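Local atomic coordinates of Low molecular weight phosphotyrosine protein phosphatase (Vibrio cholerae, PDB entry 6U1P), a protein that probably removes phosphate from tyrosine residues of proteins, as a low molecular weight phosphatase in a tyrosine phosphoregulatory system that controls exopolysaccharide biosynthesis and biofilm formation. Residues B[75-78]-B[79-82]; B[101-104]-B[105-108]. All coordinates share one frame; numbering follows the deposited sequence.

Contact 1: B[75-78]-B[79-82]; sequences VTQQ and DFIE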
ATOM      1  N   VAL B  75      15.921 -14.971  -7.742  1.00 66.35           N
ATOM      2  CA  VAL B  75      16.523 -15.556  -8.933  1.00 64.60           C
ATOM      3  C   VAL B  75      17.839 -16.247  -8.567  1.00 66.13           C
ATOM      4  O   VAL B  75      18.551 -15.840  -7.637  1.00 65.93           O
ATOM      5  CB  VAL B  75      16.746 -14.484 -10.013  1.00 64.71           C
ATOM      6  CG1 VAL B  75      17.786 -13.470  -9.567  1.00 64.42           C
ATOM      7  CG2 VAL B  75      17.169 -15.127 -11.322  1.00 68.36           C
ATOM      8  N   THR B  76      18.132 -17.336  -9.280  1.00 60.89           N
ATOM      9  CA  THR B  76      19.329 -18.145  -9.108  1.00 68.68           C
ATOM     10  C   THR B  76      20.095 -18.235 -10.425  1.00 73.99           C
ATOM     11  O   THR B  76      19.634 -17.784 -11.479  1.00 74.74           O
ATOM     12  CB  THR B  76      18.975 -19.552  -8.630  1.00 71.69           C
ATOM     13  OG1 THR B  76      18.430 -20.289  -9.730  1.00 74.67           O
ATOM     14  CG2 THR B  76      17.945 -19.489  -7.510  1.00 72.07           C
ATOM     15  N   GLN B  77      21.290 -18.838 -10.361  1.00 76.97           N
ATOM     16  CA  GLN B  77      22.079 -19.016 -11.577  1.00 78.80           C
ATOM     17  C   GLN B  77      21.443 -20.044 -12.506  1.00 79.88           C
ATOM     18  O   GLN B  77      21.421 -19.853 -13.730  1.00 75.49           O
ATOM     19  CB  GLN B  77      23.510 -19.414 -11.216  1.00 84.85           C
ATOM     20  CG  GLN B  77      24.408 -18.235 -10.886  1.00 85.44           C
ATOM     21  CD  GLN B  77      24.469 -17.235 -12.026  1.00 88.04           C
ATOM     22  OE1 GLN B  77      24.595 -17.616 -13.194  1.00 89.72           O
ATOM     23  NE2 GLN B  77      24.370 -15.950 -11.697  1.00 86.43           N
ATOM     24  N   GLN B  78      20.878 -21.117 -11.938  1.00 82.17           N
ATOM     25  CA  GLN B  78      20.195 -22.128 -12.740  1.00 85.73           C
ATOM     26  C   GLN B  78      19.017 -21.553 -13.516  1.00 81.76           C
ATOM     27  O   GLN B  78      18.641 -22.095 -14.564  1.00 81.62           O
ATOM     28  CB  GLN B  78      19.725 -23.277 -11.851  1.00 89.48           C
ATOM     29  CG  GLN B  78      19.512 -24.582 -12.601  1.00 95.79           C
ATOM     30  CD  GLN B  78      20.802 -25.153 -13.157  1.00102.23           C
ATOM     31  OE1 GLN B  78      21.892 -24.705 -12.812  1.00106.74           O
ATOM     32  NE2 GLN B  78      20.683 -26.147 -14.025  1.00105.25           N
ATOM     33  N   ASP B  79      18.413 -20.472 -13.016  1.00 78.11           N
ATOM     34  CA  ASP B  79      17.300 -19.847 -13.723  1.00 69.54           C
ATOM     35  C   ASP B  79      17.724 -19.361 -15.108  1.00 71.91           C
ATOM     36  O   ASP B  79      16.949 -19.460 -16.070  1.00 70.66           O
ATOM     37  CB  ASP B  79      16.729 -18.691 -12.895  1.00 66.43           C
ATOM     38  CG  ASP B  79      15.917 -19.168 -11.685  1.00 67.94           C
ATOM     39  OD1 ASP B  79      15.237 -20.214 -11.770  1.00 67.63           O
ATOM     40  OD2 ASP B  79      15.964 -18.490 -10.641  1.00 69.72           O
ATOM     41  N   PHE B  80      18.943 -18.817 -15.230  1.00 63.43           N
ATOM     42  CA  PHE B  80      19.422 -18.345 -16.531  1.00 78.27           C
ATOM     43  C   PHE B  80      19.644 -19.490 -17.517  1.00 76.85           C
ATOM     44  O   PHE B  80      19.562 -19.282 -18.734  1.00 74.27           O
ATOM     45  CB  PHE B  80      20.720 -17.557 -16.369  1.00 78.95           C
ATOM     46  CG  PHE B  80      20.587 -16.348 -15.485  1.00 75.15           C
ATOM     47  CD1 PHE B  80      19.734 -15.311 -15.835  1.00 69.38           C
ATOM     48  CD2 PHE B  80      21.320 -16.244 -14.311  1.00 74.54           C
ATOM     49  CE1 PHE B  80      19.608 -14.193 -15.024  1.00 65.39           C
ATOM     50  CE2 PHE B  80      21.199 -15.137 -13.496  1.00 72.12           C
ATOM     51  CZ  PHE B  80      20.337 -14.110 -13.849  1.00 70.22           C
ATOM     52  N   ILE B  81      19.916 -20.692 -17.022  1.00 76.45           N
ATOM     53  CA  ILE B  81      20.092 -21.843 -17.895  1.00 86.19           C
ATOM     54  C   ILE B  81      18.770 -22.545 -18.155  1.00 91.27           C
ATOM     55  O   ILE B  81      18.430 -22.847 -19.304  1.00 94.07           O
ATOM     56  CB  ILE B  81      21.115 -22.819 -17.276  1.00 90.10           C
ATOM     57  CG1 ILE B  81      22.409 -22.089 -16.892  1.00 88.64           C
ATOM     58  CG2 ILE B  81      21.380 -23.978 -18.222  1.00 93.54           C
ATOM     59  CD1 ILE B  81      23.185 -22.768 -15.790  1.00 89.35           C
ATOM     60  N   GLU B  82      17.992 -22.779 -17.095  1.00 89.83           N
ATOM     61  CA  GLU B  82      16.820 -23.639 -17.214  1.00 92.08           C
ATOM     62  C   GLU B  82      15.687 -22.967 -17.980  1.00 88.31           C
ATOM     63  O   GLU B  82      14.900 -23.655 -18.644  1.00 91.96           O
ATOM     64  CB  GLU B  82      16.352 -24.071 -15.823  1.00 98.54           C
ATOM     65  CG  GLU B  82      15.258 -25.140 -15.823  1.00106.71           C
ATOM     66  CD  GLU B  82      15.797 -26.557 -15.601  1.00117.25           C
ATOM     67  OE1 GLU B  82      16.966 -26.708 -15.181  1.00120.53           O
ATOM     68  OE2 GLU B  82      15.037 -27.522 -15.838  1.00120.04           O
TER
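Between Thr76 and Asp79 the backbone passes from an extended Val75-Thr76 into the short helix 77-82, where Glu82 N bonds to Gln78 O, an i to i-4 helical bond, at 2.7 Å. Thr76 is the N-cap. Its OG1, tucked between its own backbone N and carbonyl carbon (chi1 75°), accepts from Asp79 N at 3.3 Å. Asp79 answers with OD2, which takes the amide of Thr76, N to OD2 being 2.8 Å; this donor arrives on the anti side and 32° out of the carboxylate plane. The methyl CG2 of Val75 packs beside the same oxygen at 3.6 Å and reaches Phe80 CZ at 4.2 Å. The other oxygen, OD1, turns to His83 through a weak bond and to a glycerol. The buried Phe80 ring reaches back toward Thr76, its CD2 3.6 Å from Thr76 O. The Gln77 amide crosses this ring with the two planes 44° apart, while its NE2 is held by the carbonyl of Ile100. The two reciprocal bonds make a capping box, starting a helix that follows the pairing of Val75 with Gly43 of strand 37-43 and rests through Phe80 on Leu97 and Ile100 of helix 91-100.

Contact 2: B[101-104]-B[105-108]; sequences CPAE and HKNK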
ATOM      1  N   CYS B 101      24.003 -12.147 -15.300  1.00 86.03           N
ATOM      2  CA  CYS B 101      23.671 -13.167 -16.287  1.00 84.96           C
ATOM      3  C   CYS B 101      24.893 -13.549 -17.108  1.00 85.24           C
ATOM      4  O   CYS B 101      25.474 -12.684 -17.775  1.00 87.65           O
ATOM      5  CB  CYS B 101      22.572 -12.685 -17.209  1.00 84.25           C
ATOM      6  SG  CYS B 101      22.045 -13.942 -18.371  1.00 86.24           S
ATOM      7  N   PRO B 102      25.295 -14.817 -17.115  1.00 90.87           N
ATOM      8  CA  PRO B 102      26.400 -15.230 -17.978  1.00 95.94           C
ATOM      9  C   PRO B 102      26.058 -15.009 -19.446  1.00 97.29           C
ATOM     10  O   PRO B 102      24.905 -15.139 -19.860  1.00 93.24           O
ATOM     11  CB  PRO B 102      26.572 -16.718 -17.644  1.00 96.29           C
ATOM     12  CG  PRO B 102      25.320 -17.131 -17.014  1.00 90.61           C
ATOM     13  CD  PRO B 102      24.817 -15.925 -16.276  1.00 89.72           C
ATOM     14  N   ALA B 103      27.096 -14.678 -20.228  1.00 99.58           N
ATOM     15  CA  ALA B 103      26.930 -14.164 -21.589  1.00101.26           C
ATOM     16  C   ALA B 103      26.200 -15.132 -22.507  1.00102.76           C
ATOM     17  O   ALA B 103      25.528 -14.702 -23.450  1.00106.04           O
ATOM     18  CB  ALA B 103      28.291 -13.822 -22.177  1.00101.49           C
ATOM     19  N   GLU B 104      26.279 -16.428 -22.220  1.00102.36           N
ATOM     20  CA  GLU B 104      25.592 -17.457 -22.989  1.00102.52           C
ATOM     21  C   GLU B 104      24.069 -17.296 -22.981  1.00100.72           C
ATOM     22  O   GLU B 104      23.394 -17.815 -23.872  1.00101.21           O
ATOM     23  CB  GLU B 104      25.980 -18.835 -22.421  1.00107.12           C
ATOM     24  CG  GLU B 104      27.473 -19.007 -22.046  1.00123.18           C
ATOM     25  CD  GLU B 104      27.871 -18.368 -20.728  1.00129.12           C
ATOM     26  OE1 GLU B 104      27.383 -17.272 -20.442  1.00130.60           O
ATOM     27  OE2 GLU B 104      28.718 -18.915 -19.988  1.00132.63           O
ATOM     28  N   HIS B 105      23.504 -16.608 -21.990  1.00 98.83           N
ATOM     29  CA  HIS B 105      22.053 -16.507 -21.823  1.00 96.88           C
ATOM     30  C   HIS B 105      21.523 -15.073 -21.824  1.00 93.94           C
ATOM     31  O   HIS B 105      20.315 -14.870 -21.640  1.00 87.37           O
ATOM     32  CB  HIS B 105      21.650 -17.218 -20.525  1.00 96.18           C
ATOM     33  CG  HIS B 105      22.109 -18.643 -20.469  1.00 95.60           C
ATOM     34  ND1 HIS B 105      22.058 -19.489 -21.558  1.00 96.13           N
ATOM     35  CD2 HIS B 105      22.623 -19.374 -19.454  1.00 94.96           C
ATOM     36  CE1 HIS B 105      22.518 -20.679 -21.215  1.00 96.35           C
ATOM     37  NE2 HIS B 105      22.868 -20.635 -19.943  1.00 95.72           N
ATOM     38  N   LYS B 106      22.383 -14.073 -22.025  1.00 96.14           N
ATOM     39  CA  LYS B 106      21.941 -12.692 -21.880  1.00 95.21           C
ATOM     40  C   LYS B 106      20.955 -12.280 -22.960  1.00 95.05           C
ATOM     41  O   LYS B 106      20.204 -11.322 -22.755  1.00 94.15           O
ATOM     42  CB  LYS B 106      23.149 -11.760 -21.858  1.00 98.22           C
ATOM     43  CG  LYS B 106      24.025 -11.975 -20.633  1.00 98.92           C
ATOM     44  CD  LYS B 106      25.281 -11.136 -20.677  1.00103.46           C
ATOM     45  CE  LYS B 106      24.982  -9.686 -20.395  1.00104.00           C
ATOM     46  NZ  LYS B 106      26.235  -8.972 -20.060  1.00106.07           N
ATOM     47  N   ASN B 107      20.907 -13.000 -24.082  1.00 93.56           N
ATOM     48  CA  ASN B 107      19.904 -12.722 -25.103  1.00 92.36           C
ATOM     49  C   ASN B 107      18.507 -13.115 -24.653  1.00 88.66           C
ATOM     50  O   ASN B 107      17.536 -12.711 -25.299  1.00 83.08           O
ATOM     51  CB  ASN B 107      20.228 -13.466 -26.403  1.00 99.01           C
ATOM     52  CG  ASN B 107      19.775 -14.924 -26.362  1.00102.17           C
ATOM     53  OD1 ASN B 107      20.319 -15.745 -25.609  1.00100.40           O
ATOM     54  ND2 ASN B 107      18.756 -15.246 -27.155  1.00103.67           N
ATOM     55  N   LYS B 108      18.386 -13.895 -23.577  1.00 80.88           N
ATOM     56  CA  LYS B 108      17.081 -14.287 -23.054  1.00 80.97           C
ATOM     57  C   LYS B 108      16.455 -13.211 -22.176  1.00 77.44           C
ATOM     58  O   LYS B 108      15.335 -13.407 -21.698  1.00 75.57           O
ATOM     59  CB  LYS B 108      17.191 -15.608 -22.272  1.00 75.98           C
ATOM     60  CG  LYS B 108      18.139 -16.637 -22.918  1.00 90.32           C
ATOM     61  CD  LYS B 108      17.668 -18.078 -22.723  1.00 88.62           C
ATOM     62  CE  LYS B 108      18.494 -18.841 -21.690  1.00 90.19           C
ATOM     63  NZ  LYS B 108      18.128 -20.299 -21.597  1.00 86.06           N
TER
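The imidazole of His105 carries the CB of Glu104 over one face, 4.1 Å from the ring centroid and only 12° off the normal, a CH-pi contact between consecutive residues. Pro102 approaches the same ring obliquely, its CG 4.3 Å from His105 CD2, and Ile81 of helix 77-82 also touches the histidine side chain. With CG opposite its own carbonyl carbon (chi1 -56°), the ring turns back against Glu104. One backbone bond closes the turn: His105 N gives its proton to Pro102 O at 2.9 Å, almost straight at the hydrogen (168°) but with the donor tilted out of the carbonyl plane. A second turn follows directly, Lys108 N reaching His105 O at 2.9 Å.

Lys106 lays the aliphatic part of its chain along the start of the loop. Its CG sits 3.6 Å from Cys101 SG, and its CD lies 3.3 Å from Cys101 O; CD also passes the backbone of Ala103. The thiol, swung opposite its own backbone N, points into the turn, against both the lysine methylene and the carbonyl carbon of His105. Cys101 is buried, whereas Ala103 and Glu104 are exposed.

These tight turns join helix 91-100 to strand 109-111. Cys101 and Pro102 lean on Phe80 of helix 77-82, Lys108 NZ bonds to the carbonyl of His83, and the Lys108 backbone pairs with Ile86 in strand 85-88, where the loop runs into strand 109-111, the outermost strand on that side of the parallel sheet within this chain.

Overall arrangement
Contact 1 comes first along the chain, in helix 77-82, and contact 2 follows after strand 85-88 and helix 91-100, in the loop that leads to strand 109-111. Their centres are nonetheless 10 Å apart, on the same side of the chain's centre, and they touch: Phe80 O lies 3.1 Å from His105 CD2, and Ile81 CG1 3.4 Å from His105 NE2. The short helix and the loop thus pack together beside strands 85-88 and 109-111, with Lys108 NZ tied weakly to Ile81 O. Val75 lies about 10 Å, between side chains, from Cys12, the predicted nucleophile, whereas contact 2 is remote from the annotated sites and is structural packing at the surface.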